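PDB 2J1L: Rho-related gtp-binding protein RHOD, which belongs to the Rho branch of the Ras-like small GTP-binding proteins, and is modelled here with guanosine-5'-diphosphate and a magnesium ion. Local coordinates for residues F113-P118 against V183-C188; I142-K147 against H197-E202. All blocks are in the same frame, centred on the assembly; numbering follows the deposited sequence.

How the contacts relate
Contacts 1 and 2 lie on the two faces of strand 141-146, their centres about 8 Å apart. This strand runs between strands 106-114 and 184-187, all three parallel. On one face, the Val143 side chain meets Phe113 and Tyr185 of contact 1; on the other, Ile142 and Val144 meet helix 196-209 in contact 2. The segments alternate along the chain, in the order 113-118, 142-147, 183-188, 197-202, as expected when successive strands are added side by side and joined through helices. Near the guanosine-5'-diphosphate the contacts meet directly: Asp114 OD2 pairs with Lys147 NZ at 2.6 Å, a salt bridge tying the end of strand 106-114 to the residue just past strand 141-146.

Contact 1: F113-P118 against V183-C188; sequences FDVTSP and VAYLEC
Phe113 and Tyr185 sit on strands 106-114 and 184-187, which are parallel in the sheet but separated by strand 141-146, so the nearest CA atoms, those of Val115 and Glu187, are 8.9 Å apart. Beyond Asp114 the first segment leaves the sheet in a type I turn that ends at Ser117, the N-cap of helix 118-135. The long aromatic side chains of Phe113 and Tyr185 suit such a gap. The two rings meet edge against edge, with Phe113 CE1 3.9 Å from Tyr185 CE1, and the side chains cross at about a right angle. Phe113 takes the position with CG between its backbone N and carbonyl carbon (chi1 69°), which carries the ring end nearer to the tyrosine. Val115 adds a looser van der Waals touch, its CG1 4.4 Å from Tyr185 OH.

The tyrosine hydroxyl suits this margin of the core because it finds a polar partner on its own strand: OH donates to the anti lone pair of Glu187 OE2 at 2.6 Å, and that oxygen also forms a salt bridge with Arg151. In the turn, Asp114 OD1 accepts from Thr116 N at 2.8 Å, an Asx turn, and from Thr116 OG1 at 2.9 Å, both on one face of the carboxylate. The chemistry thus implies a mainly apolar ring contact over Val143 of the middle strand, with the tyrosine hydroxyl fixed by Glu187.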
# COMPACT_ATOMS: atom_id res chain seq x y z
N PHE A 113 4.85 -1.06 -1.78
CA PHE A 113 6.06 -1.66 -2.32
C PHE A 113 6.15 -3.15 -1.99
O PHE A 113 5.52 -3.62 -1.05
CB PHE A 113 7.29 -0.93 -1.80
CG PHE A 113 7.53 -1.12 -0.34
CD1 PHE A 113 6.93 -0.27 0.59
CD2 PHE A 113 8.35 -2.15 0.11
CE1 PHE A 113 7.16 -0.45 1.93
CE2 PHE A 113 8.58 -2.32 1.45
CZ PHE A 113 7.98 -1.47 2.37
N ASP A 114 6.94 -3.88 -2.77
CA ASP A 114 7.21 -5.31 -2.56
C ASP A 114 8.34 -5.40 -1.54
O ASP A 114 9.42 -4.81 -1.77
CB ASP A 114 7.60 -5.92 -3.91
CG ASP A 114 7.93 -7.39 -3.86
OD1 ASP A 114 8.21 -7.91 -2.75
OD2 ASP A 114 7.92 -8.04 -4.94
N VAL A 115 8.14 -6.09 -0.42
CA VAL A 115 9.22 -6.19 0.58
C VAL A 115 10.47 -6.94 0.10
O VAL A 115 11.55 -6.77 0.69
CB VAL A 115 8.76 -6.77 1.95
CG1 VAL A 115 7.83 -5.80 2.65
CG2 VAL A 115 8.13 -8.14 1.81
N THR A 116 10.36 -7.75 -0.96
CA THR A 116 11.54 -8.44 -1.54
C THR A 116 12.15 -7.74 -2.77
O THR A 116 13.05 -8.29 -3.42
CB THR A 116 11.22 -9.92 -1.88
OG1 THR A 116 10.18 -10.00 -2.86
CG2 THR A 116 10.81 -10.66 -0.61
N SER A 117 11.65 -6.53 -3.07
CA SER A 117 12.20 -5.65 -4.13
C SER A 117 12.68 -4.33 -3.52
O SER A 117 11.92 -3.37 -3.42
CB SER A 117 11.14 -5.37 -5.19
OG SER A 117 11.61 -4.48 -6.18
N PRO A 118 13.94 -4.29 -3.08
CA PRO A 118 14.49 -3.02 -2.62
C PRO A 118 14.31 -1.83 -3.57
O PRO A 118 14.23 -0.69 -3.10
CB PRO A 118 15.97 -3.35 -2.40
CG PRO A 118 15.95 -4.79 -2.02
CD PRO A 118 14.91 -5.39 -2.91
N VAL A 183 0.97 8.62 7.59
CA VAL A 183 0.23 8.44 8.84
C VAL A 183 0.41 7.04 9.45
O VAL A 183 0.16 6.85 10.63
CB VAL A 183 -1.26 8.74 8.62
CG1 VAL A 183 -2.05 8.45 9.88
CG2 VAL A 183 -1.43 10.19 8.22
N ALA A 184 0.84 6.06 8.65
CA ALA A 184 1.09 4.72 9.17
C ALA A 184 1.87 3.86 8.19
O ALA A 184 1.99 4.18 7.00
CB ALA A 184 -0.23 4.04 9.49
N TYR A 185 2.38 2.75 8.71
CA TYR A 185 2.99 1.72 7.90
C TYR A 185 2.35 0.39 8.25
O TYR A 185 2.22 0.04 9.41
CB TYR A 185 4.49 1.64 8.12
CG TYR A 185 5.10 0.41 7.50
CD1 TYR A 185 5.42 0.38 6.16
CD2 TYR A 185 5.33 -0.73 8.25
CE1 TYR A 185 5.95 -0.76 5.58
CE2 TYR A 185 5.86 -1.87 7.68
CZ TYR A 185 6.16 -1.88 6.36
OH TYR A 185 6.69 -3.00 5.82
N LEU A 186 1.95 -0.34 7.21
CA LEU A 186 1.30 -1.61 7.37
C LEU A 186 1.89 -2.59 6.39
O LEU A 186 2.50 -2.21 5.40
CB LEU A 186 -0.18 -1.46 7.10
CG LEU A 186 -0.92 -0.46 7.99
CD1 LEU A 186 -2.13 0.17 7.26
CD2 LEU A 186 -1.32 -1.14 9.30
N GLU A 187 1.68 -3.86 6.67
CA GLU A 187 2.18 -4.95 5.86
C GLU A 187 1.12 -6.01 5.68
O GLU A 187 0.29 -6.23 6.58
CB GLU A 187 3.32 -5.64 6.58
CG GLU A 187 4.55 -4.84 6.63
CD GLU A 187 5.67 -5.61 7.30
OE1 GLU A 187 5.39 -6.64 7.95
OE2 GLU A 187 6.82 -5.17 7.16
N CYS A 188 1.20 -6.70 4.55
CA CYS A 188 0.25 -7.75 4.25
C CYS A 188 0.83 -8.68 3.22
O CYS A 188 1.83 -8.37 2.57
CB CYS A 188 -1.00 -7.12 3.68
SG CYS A 188 -0.63 -6.16 2.22

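Contact 2: I142-K147 against H197-E202; sequences IVVGCK and HAVFQE. With GDP (guanosine-5'-diphosphate), chain B.
Val144 and Val199 join the mixed sheet of a Ras-like G domain to its C-terminal helix, 196-209, and the strand that carries Val144 runs on to the guanine-binding loop. The backbones stand well apart, 7.7 Å between Val144 CA and Val199 CA, a spacing that branched aliphatic side chains fill. The two valines reach toward each other tip to tip, with Val144 CG2 3.8 Å from Val199 CG1. On the helix, CG1 is the methyl anti to the backbone N (chi1 179°), and it is the branch that does the touching. Cys188, just after strand 184-187, packs against both valines.

Two residues back along the strand, and so on the same face, Ile142 extends its CD1 to the helix backbone, 4.1 Å from Glu202 C. Glu202 lends its CB to this contact, 4.4 Å from Ile142 CD1, so the acidic residue contributes the aliphatic root of its side chain. Phe200 packs on Leu84 and Ile86 of strand 80-88 and stacks with Phe54, sharing Leu110 with Val144.

At the far end of the strand, Lys147 adopts a left-handed backbone conformation and lays its extended side chain over one face of the guanine. Lys147 CG lies 3.6 Å from C5 of the guanosine-5'-diphosphate, and CD is 3.5 Å from its C4. The amine continues past the base to the sugar, where NZ makes a weak hydrogen bond of 3.2 Å to O4', and it also donates to Gly44 O of the phosphate-binding loop. Cys146, Lys147 and Asp149, whose OD1 is hydrogen-bonded to the nucleotide, occupy the places of the NKxD motif of small GTP-binding proteins, with cysteine in the asparagine place.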
# COMPACT_ATOMS: atom_id res chain seq x y z
N ILE A 142 -0.55 6.26 3.70
CA ILE A 142 -0.13 5.06 4.38
C ILE A 142 0.85 4.32 3.47
O ILE A 142 0.57 4.13 2.28
CB ILE A 142 -1.29 4.12 4.57
CG1 ILE A 142 -2.30 4.67 5.55
CG2 ILE A 142 -0.81 2.76 5.04
CD1 ILE A 142 -3.49 3.75 5.70
N VAL A 143 1.99 3.90 4.02
CA VAL A 143 2.94 3.05 3.30
C VAL A 143 2.56 1.63 3.54
O VAL A 143 2.42 1.23 4.69
CB VAL A 143 4.39 3.25 3.80
CG1 VAL A 143 5.34 2.19 3.21
CG2 VAL A 143 4.87 4.65 3.46
N VAL A 144 2.41 0.83 2.47
CA VAL A 144 2.01 -0.55 2.63
C VAL A 144 3.12 -1.44 2.08
O VAL A 144 3.47 -1.33 0.92
CB VAL A 144 0.64 -0.85 1.89
CG1 VAL A 144 0.19 -2.34 2.07
CG2 VAL A 144 -0.47 0.10 2.37
N GLY A 145 3.67 -2.32 2.90
CA GLY A 145 4.62 -3.32 2.40
C GLY A 145 3.91 -4.59 1.98
O GLY A 145 3.26 -5.21 2.80
N CYS A 146 4.05 -4.99 0.72
CA CYS A 146 3.34 -6.14 0.15
C CYS A 146 4.20 -7.41 -0.03
O CYS A 146 5.43 -7.36 -0.03
CB CYS A 146 2.79 -5.76 -1.22
SG CYS A 146 1.60 -4.35 -1.20
N LYS A 147 3.52 -8.55 -0.20
CA LYS A 147 4.17 -9.83 -0.39
C LYS A 147 5.06 -10.24 0.79
O LYS A 147 6.13 -10.83 0.60
CB LYS A 147 5.01 -9.83 -1.67
CG LYS A 147 4.37 -9.19 -2.88
CD LYS A 147 5.05 -9.70 -4.15
CE LYS A 147 4.81 -8.80 -5.34
NZ LYS A 147 5.90 -8.93 -6.36
N HIS A 197 -7.46 -7.03 4.77
CA HIS A 197 -8.59 -6.24 5.24
C HIS A 197 -8.18 -5.18 6.23
O HIS A 197 -8.78 -4.10 6.25
CB HIS A 197 -9.64 -7.12 5.95
CG HIS A 197 -10.43 -7.97 5.02
ND1 HIS A 197 -11.66 -7.57 4.54
CD2 HIS A 197 -10.18 -9.18 4.48
CE1 HIS A 197 -12.14 -8.52 3.75
NE2 HIS A 197 -11.26 -9.51 3.71
N ALA A 198 -7.22 -5.51 7.10
CA ALA A 198 -6.73 -4.53 8.05
C ALA A 198 -6.17 -3.34 7.30
O ALA A 198 -6.44 -2.21 7.67
CB ALA A 198 -5.66 -5.12 8.97
N VAL A 199 -5.44 -3.57 6.21
CA VAL A 199 -4.92 -2.44 5.45
C VAL A 199 -6.05 -1.50 5.03
O VAL A 199 -5.94 -0.29 5.19
CB VAL A 199 -4.12 -2.85 4.19
CG1 VAL A 199 -3.66 -1.63 3.46
CG2 VAL A 199 -2.93 -3.74 4.56
N PHE A 200 -7.13 -2.04 4.51
CA PHE A 200 -8.17 -1.18 3.98
C PHE A 200 -9.06 -0.60 5.07
O PHE A 200 -9.70 0.41 4.86
CB PHE A 200 -8.98 -1.90 2.92
CG PHE A 200 -8.23 -2.09 1.64
CD1 PHE A 200 -8.18 -1.09 0.68
CD2 PHE A 200 -7.54 -3.27 1.40
CE1 PHE A 200 -7.49 -1.26 -0.48
CE2 PHE A 200 -6.84 -3.44 0.22
CZ PHE A 200 -6.81 -2.42 -0.71
N GLN A 201 -9.08 -1.22 6.24
CA GLN A 201 -9.78 -0.67 7.39
C GLN A 201 -9.03 0.50 8.00
O GLN A 201 -9.64 1.50 8.37
CB GLN A 201 -9.99 -1.74 8.47
CG GLN A 201 -11.25 -2.52 8.29
CD GLN A 201 -11.46 -3.50 9.40
OE1 GLN A 201 -12.32 -3.30 10.25
NE2 GLN A 201 -10.66 -4.56 9.42
N GLU A 202 -7.72 0.36 8.14
CA GLU A 202 -6.88 1.49 8.54
C GLU A 202 -7.02 2.62 7.54
O GLU A 202 -7.23 3.76 7.92
CB GLU A 202 -5.41 1.09 8.61
CG GLU A 202 -4.93 0.90 10.04
CD GLU A 202 -4.93 2.21 10.82
OE1 GLU A 202 -4.05 3.07 10.59
OE2 GLU A 202 -5.84 2.37 11.68
PB GDP B . 0.93 -4.79 -9.61
O1B GDP B . -0.57 -4.85 -9.61
O2B GDP B . 1.45 -3.74 -8.68
O3B GDP B . 1.41 -4.51 -11.01
O3A GDP B . 1.47 -6.20 -9.09
PA GDP B . 0.49 -7.49 -9.25
O1A GDP B . -0.68 -7.48 -8.29
O2A GDP B . -0.04 -7.51 -10.66
O5' GDP B . 1.47 -8.73 -8.90
C5' GDP B . 2.77 -8.83 -9.46
C4' GDP B . 3.36 -10.21 -9.21
O4' GDP B . 3.56 -10.50 -7.81
C3' GDP B . 2.39 -11.29 -9.70
O3' GDP B . 3.12 -12.49 -10.03
C2' GDP B . 1.56 -11.60 -8.50
O2' GDP B . 1.00 -12.90 -8.54
C1' GDP B . 2.61 -11.53 -7.43
N9 GDP B . 2.02 -11.23 -6.13
C8 GDP B . 1.08 -10.31 -5.82
N7 GDP B . 0.84 -10.33 -4.48
C5 GDP B . 1.62 -11.28 -3.94
C6 GDP B . 1.85 -11.80 -2.60
O6 GDP B . 1.23 -11.36 -1.59
N1 GDP B . 2.76 -12.78 -2.49
C2 GDP B . 3.44 -13.28 -3.55
N2 GDP B . 4.33 -14.27 -3.34
N3 GDP B . 3.28 -12.85 -4.81
C4 GDP B . 2.39 -11.86 -5.04